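Local coordinates for protein carboxynorspermidine decarboxylase (Campylobacter jejuni subsp. jejuni 81116, PDB 3N29) that probably decarboxylates carboxynorspermidine to norspermidine with the help of pyridoxal 5'-phosphate, within a family of beta/alpha-barrel basic amino acid decarboxylases, at residues 57-70 / 241-255. Residues are numbered along the deposited sequence; the frame is centred on the assembly and turned at random.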
loop_
_atom_site.group_PDB
_atom_site.type_symbol
_atom_site.label_atom_id
_atom_site.label_comp_id
_atom_site.label_asym_id
_atom_site.label_seq_id
_atom_site.Cartn_x
_atom_site.Cartn_y
_atom_site.Cartn_z
ATOM N N ASN A 57 10.969 -24.257 7.717
ATOM C CA ASN A 57 10.048 -24.280 6.577
ATOM C C ASN A 57 10.648 -24.828 5.274
ATOM O O ASN A 57 10.029 -25.614 4.589
ATOM C CB ASN A 57 9.500 -22.838 6.259
ATOM C CG ASN A 57 8.597 -22.276 7.355
ATOM O OD1 ASN A 57 8.323 -22.914 8.330
ATOM N ND2 ASN A 57 8.139 -21.040 7.164
ATOM N N CYS A 58 11.836 -24.399 4.932
ATOM C CA CYS A 58 12.482 -24.834 3.754
ATOM C C CYS A 58 12.877 -26.312 3.785
ATOM O O CYS A 58 12.752 -26.977 2.737
ATOM C CB CYS A 58 13.676 -23.986 3.450
ATOM S SG CYS A 58 13.181 -22.241 2.911
ATOM N N GLU A 59 13.299 -26.795 4.932
ATOM C CA GLU A 59 13.591 -28.241 5.115
ATOM C C GLU A 59 12.380 -29.052 4.700
ATOM O O GLU A 59 12.482 -30.008 3.922
ATOM C CB GLU A 59 13.899 -28.586 6.574
ATOM C CG GLU A 59 15.281 -28.243 7.005
ATOM C CD GLU A 59 15.527 -28.381 8.551
ATOM O OE1 GLU A 59 14.698 -28.950 9.286
ATOM O OE2 GLU A 59 16.584 -27.913 9.024
ATOM N N LEU A 60 11.211 -28.632 5.220
ATOM C CA LEU A 60 9.952 -29.282 4.965
ATOM C C LEU A 60 9.557 -29.249 3.498
ATOM O O LEU A 60 9.142 -30.281 2.955
ATOM C CB LEU A 60 8.833 -28.741 5.909
ATOM C CG LEU A 60 7.441 -29.354 5.806
ATOM C CD1 LEU A 60 7.486 -30.938 6.124
ATOM C CD2 LEU A 60 6.435 -28.648 6.754
ATOM N N LEU A 61 9.683 -28.092 2.847
ATOM C CA LEU A 61 9.399 -27.949 1.415
ATOM C C LEU A 61 10.395 -28.770 0.581
ATOM O O LEU A 61 10.026 -29.367 -0.433
ATOM C CB LEU A 61 9.474 -26.463 0.975
ATOM C CG LEU A 61 8.436 -25.558 1.716
ATOM C CD1 LEU A 61 8.753 -24.106 1.464
ATOM C CD2 LEU A 61 7.076 -25.906 1.215
ATOM N N ALA A 62 11.651 -28.750 0.965
ATOM C CA ALA A 62 12.662 -29.669 0.340
ATOM C C ALA A 62 12.294 -31.159 0.521
ATOM O O ALA A 62 12.474 -31.917 -0.406
ATOM C CB ALA A 62 14.082 -29.382 0.866
ATOM N N SER A 63 11.745 -31.549 1.667
ATOM C CA SER A 63 11.239 -32.910 1.919
ATOM C C SER A 63 10.117 -33.329 0.944
ATOM O O SER A 63 10.044 -34.481 0.447
ATOM C CB SER A 63 10.731 -33.037 3.342
ATOM O OG SER A 63 10.684 -34.401 3.717
ATOM N N VAL A 64 9.197 -32.405 0.667
ATOM C CA VAL A 64 8.147 -32.652 -0.322
ATOM C C VAL A 64 8.750 -32.900 -1.668
ATOM O O VAL A 64 8.306 -33.784 -2.360
ATOM C CB VAL A 64 7.185 -31.422 -0.383
ATOM C CG1 VAL A 64 6.215 -31.482 -1.567
ATOM C CG2 VAL A 64 6.480 -31.402 0.896
ATOM N N GLY A 65 9.709 -32.077 -2.083
ATOM C CA GLY A 65 10.358 -32.265 -3.364
ATOM C C GLY A 65 11.086 -33.635 -3.430
ATOM O O GLY A 65 10.970 -34.385 -4.415
ATOM N N GLU A 66 11.837 -33.906 -2.379
ATOM C CA GLU A 66 12.591 -35.179 -2.186
ATOM C C GLU A 66 11.676 -36.396 -2.330
ATOM O O GLU A 66 11.959 -37.280 -3.136
ATOM C CB GLU A 66 13.295 -35.147 -0.828
ATOM C CG GLU A 66 14.149 -36.354 -0.514
ATOM C CD GLU A 66 14.290 -36.607 0.999
ATOM O OE1 GLU A 66 14.189 -35.626 1.808
ATOM O OE2 GLU A 66 14.524 -37.791 1.358
ATOM N N LYS A 67 10.558 -36.417 -1.619
ATOM C CA LYS A 67 9.668 -37.566 -1.621
ATOM C C LYS A 67 8.711 -37.673 -2.847
ATOM O O LYS A 67 8.395 -38.771 -3.279
ATOM C CB LYS A 67 8.948 -37.635 -0.301
ATOM C CG LYS A 67 9.910 -37.700 0.866
ATOM C CD LYS A 67 9.178 -37.706 2.161
ATOM C CE LYS A 67 10.153 -37.427 3.269
ATOM N NZ LYS A 67 9.909 -38.205 4.497
ATOM N N SER A 68 8.303 -36.544 -3.451
ATOM C CA SER A 68 7.291 -36.542 -4.534
ATOM C C SER A 68 7.915 -36.462 -5.940
ATOM O O SER A 68 7.244 -36.699 -6.930
ATOM C CB SER A 68 6.345 -35.304 -4.344
ATOM O OG SER A 68 7.094 -34.140 -4.665
ATOM N N GLY A 69 9.176 -36.052 -6.029
ATOM C CA GLY A 69 9.829 -35.700 -7.296
ATOM C C GLY A 69 9.451 -34.288 -7.806
ATOM O O GLY A 69 10.049 -33.816 -8.767
ATOM N N ALA A 70 8.483 -33.604 -7.161
ATOM C CA ALA A 70 8.090 -32.239 -7.626
ATOM C C ALA A 70 9.236 -31.311 -7.379
ATOM O O ALA A 70 9.971 -31.504 -6.381
ATOM C CB ALA A 70 6.905 -31.718 -6.845
ATOM N N ILE A 241 1.685 -25.384 3.187
ATOM C CA ILE A 241 2.447 -26.580 3.503
ATOM C C ILE A 241 3.102 -26.540 4.868
ATOM O O ILE A 241 3.276 -27.591 5.540
ATOM C CB ILE A 241 3.516 -26.812 2.404
ATOM C CG1 ILE A 241 2.834 -27.142 1.072
ATOM C CG2 ILE A 241 4.468 -28.023 2.779
ATOM C CD1 ILE A 241 3.742 -27.084 -0.146
ATOM N N THR A 242 3.492 -25.352 5.293
ATOM C CA THR A 242 4.250 -25.217 6.511
ATOM C C THR A 242 3.368 -24.801 7.712
ATOM O O THR A 242 3.865 -24.642 8.818
ATOM C CB THR A 242 5.367 -24.185 6.350
ATOM O OG1 THR A 242 4.797 -22.927 5.948
ATOM C CG2 THR A 242 6.368 -24.664 5.331
ATOM N N LYS A 243 2.075 -24.715 7.516
ATOM C CA LYS A 243 1.168 -24.473 8.630
ATOM C C LYS A 243 0.946 -25.771 9.385
ATOM O O LYS A 243 0.855 -26.877 8.799
ATOM C CB LYS A 243 -0.172 -23.946 8.156
ATOM C CG LYS A 243 -1.182 -23.642 9.298
ATOM C CD LYS A 243 -2.215 -22.621 8.887
ATOM C CE LYS A 243 -3.510 -22.652 9.784
ATOM N NZ LYS A 243 -3.159 -22.682 11.235
ATOM N N LYS A 244 0.876 -25.643 10.691
ATOM C CA LYS A 244 0.721 -26.816 11.539
ATOM C C LYS A 244 -0.589 -27.494 11.156
ATOM O O LYS A 244 -1.606 -26.839 10.942
ATOM C CB LYS A 244 0.795 -26.418 13.043
ATOM C CG LYS A 244 -0.270 -25.428 13.520
ATOM C CD LYS A 244 -0.210 -25.151 15.091
ATOM C CE LYS A 244 -1.121 -23.934 15.548
ATOM N NZ LYS A 244 -0.801 -22.646 14.834
ATOM N N GLY A 245 -0.556 -28.808 11.020
ATOM C CA GLY A 245 -1.754 -29.537 10.618
ATOM C C GLY A 245 -1.853 -29.861 9.122
ATOM O O GLY A 245 -2.635 -30.730 8.720
ATOM N N TYR A 246 -1.065 -29.218 8.273
ATOM C CA TYR A 246 -1.157 -29.530 6.844
ATOM C C TYR A 246 -0.829 -31.013 6.599
ATOM O O TYR A 246 0.098 -31.598 7.256
ATOM C CB TYR A 246 -0.218 -28.631 6.037
ATOM C CG TYR A 246 -0.377 -28.744 4.529
ATOM C CD1 TYR A 246 -1.176 -27.844 3.799
ATOM C CD2 TYR A 246 0.295 -29.746 3.836
ATOM C CE1 TYR A 246 -1.308 -27.973 2.396
ATOM C CE2 TYR A 246 0.207 -29.863 2.463
ATOM C CZ TYR A 246 -0.643 -29.001 1.743
ATOM O OH TYR A 246 -0.726 -29.124 0.385
ATOM N N ASP A 247 -1.534 -31.605 5.648
ATOM C CA ASP A 247 -1.376 -33.050 5.324
ATOM C C ASP A 247 -0.305 -33.177 4.239
ATOM O O ASP A 247 -0.615 -33.282 3.035
ATOM C CB ASP A 247 -2.706 -33.600 4.805
ATOM C CG ASP A 247 -2.701 -35.093 4.664
ATOM O OD1 ASP A 247 -1.618 -35.689 4.782
ATOM O OD2 ASP A 247 -3.799 -35.658 4.450
ATOM N N VAL A 248 0.946 -33.126 4.690
ATOM C CA VAL A 248 2.112 -33.157 3.841
ATOM C C VAL A 248 2.146 -34.470 3.053
ATOM O O VAL A 248 2.444 -34.490 1.841
ATOM C CB VAL A 248 3.395 -33.042 4.688
ATOM C CG1 VAL A 248 4.652 -33.194 3.816
ATOM C CG2 VAL A 248 3.441 -31.658 5.374
ATOM N N GLU A 249 1.865 -35.551 3.765
ATOM C CA GLU A 249 1.866 -36.884 3.183
ATOM C C GLU A 249 0.930 -36.939 1.984
ATOM O O GLU A 249 1.283 -37.540 0.941
ATOM C CB GLU A 249 1.403 -37.944 4.203
ATOM C CG GLU A 249 2.434 -38.404 5.217
ATOM C CD GLU A 249 1.824 -39.411 6.238
ATOM O OE1 GLU A 249 0.649 -39.214 6.653
ATOM O OE2 GLU A 249 2.510 -40.396 6.651
ATOM N N LYS A 250 -0.261 -36.377 2.114
ATOM C CA LYS A 250 -1.181 -36.382 0.991
ATOM C C LYS A 250 -0.706 -35.538 -0.195
ATOM O O LYS A 250 -0.906 -35.930 -1.345
ATOM C CB LYS A 250 -2.537 -35.887 1.449
ATOM C CG LYS A 250 -3.539 -35.748 0.362
ATOM C CD LYS A 250 -4.870 -35.954 0.951
ATOM C CE LYS A 250 -5.925 -35.947 -0.067
ATOM N NZ LYS A 250 -7.073 -36.548 0.517
ATOM N N LEU A 251 -0.111 -34.359 0.070
ATOM C CA LEU A 251 0.451 -33.550 -0.997
ATOM C C LEU A 251 1.434 -34.361 -1.785
ATOM O O LEU A 251 1.401 -34.316 -3.009
ATOM C CB LEU A 251 1.173 -32.316 -0.456
ATOM C CG LEU A 251 1.921 -31.416 -1.454
ATOM C CD1 LEU A 251 0.952 -30.826 -2.507
ATOM C CD2 LEU A 251 2.633 -30.220 -0.680
ATOM N N ILE A 252 2.323 -35.083 -1.089
ATOM C CA ILE A 252 3.375 -35.868 -1.754
ATOM C C ILE A 252 2.784 -36.929 -2.728
ATOM O O ILE A 252 3.121 -36.969 -3.901
ATOM C CB ILE A 252 4.304 -36.550 -0.733
ATOM C CG1 ILE A 252 5.116 -35.480 0.012
ATOM C CG2 ILE A 252 5.187 -37.698 -1.457
ATOM C CD1 ILE A 252 5.719 -35.952 1.505
ATOM N N ALA A 253 1.832 -37.707 -2.243
ATOM C CA ALA A 253 1.100 -38.687 -3.076
ATOM C C ALA A 253 0.414 -38.038 -4.310
ATOM O O ALA A 253 0.617 -38.509 -5.460
ATOM C CB ALA A 253 0.115 -39.459 -2.209
ATOM N N LEU A 254 -0.265 -36.883 -4.128
ATOM C CA LEU A 254 -0.957 -36.249 -5.225
ATOM C C LEU A 254 0.024 -35.905 -6.325
ATOM O O LEU A 254 -0.226 -36.155 -7.497
ATOM C CB LEU A 254 -1.697 -34.952 -4.777
ATOM C CG LEU A 254 -2.954 -35.081 -3.926
ATOM C CD1 LEU A 254 -3.427 -33.739 -3.407
ATOM C CD2 LEU A 254 -4.073 -35.800 -4.786
ATOM N N CYS A 255 1.126 -35.279 -5.933
ATOM C CA CYS A 255 2.185 -34.882 -6.846
ATOM C C CYS A 255 2.811 -36.106 -7.512
ATOM O O CYS A 255 3.060 -36.120 -8.706
ATOM C CB CYS A 255 3.263 -34.158 -6.055
ATOM S SG CYS A 255 2.682 -32.445 -5.597
HETATM O O HOH W 1 5.827 -35.153 -8.621
#
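S68, whose CB faces helix 248-255 and rests 3.7 Å from CB of C255, has a hydroxyl bonded on two sides: OG donates to V64 O at 2.6 Å and accepts from A70 N at 2.9 Å, the latter closing an ST turn where helix 57-68 ends. Its chi1 of 71° folds OG back onto V64 O, which receives S68 OG and S68 N from opposite faces of its carbonyl plane. A water donates to S68 O and, weakly, to C255 O, bridging the two helices. These helices neighbour each other on the outside of the PLP enzyme's eight-stranded beta/alpha-barrel, preceding its first and last strands, 71-75 and 265-268; their axes come within 9.0 Å and cross at -40°. V64 spreads its branches over the second helix, CG1 against L251 CD2 (3.9 Å) and CG2 against V248 CG1, while L268 of the last strand lies against V64 and C255. I252 CG2 packs on the backbone of K67, and its CD1 meets CD of that lysine where the two side chains cross at a slant. Toward the N-terminal part of helix 57-68 the partner is the loop before helix 248-255: L61 CD2 touches I241 CG2 at 3.7 Å, L60 CD2 comes within 3.5 Å of I241 O, and T242 CG2 abuts N57 CB (3.7 Å). N57 ND2 donates to V274 O and W276 O, and T242 OG1 bonds A273 O.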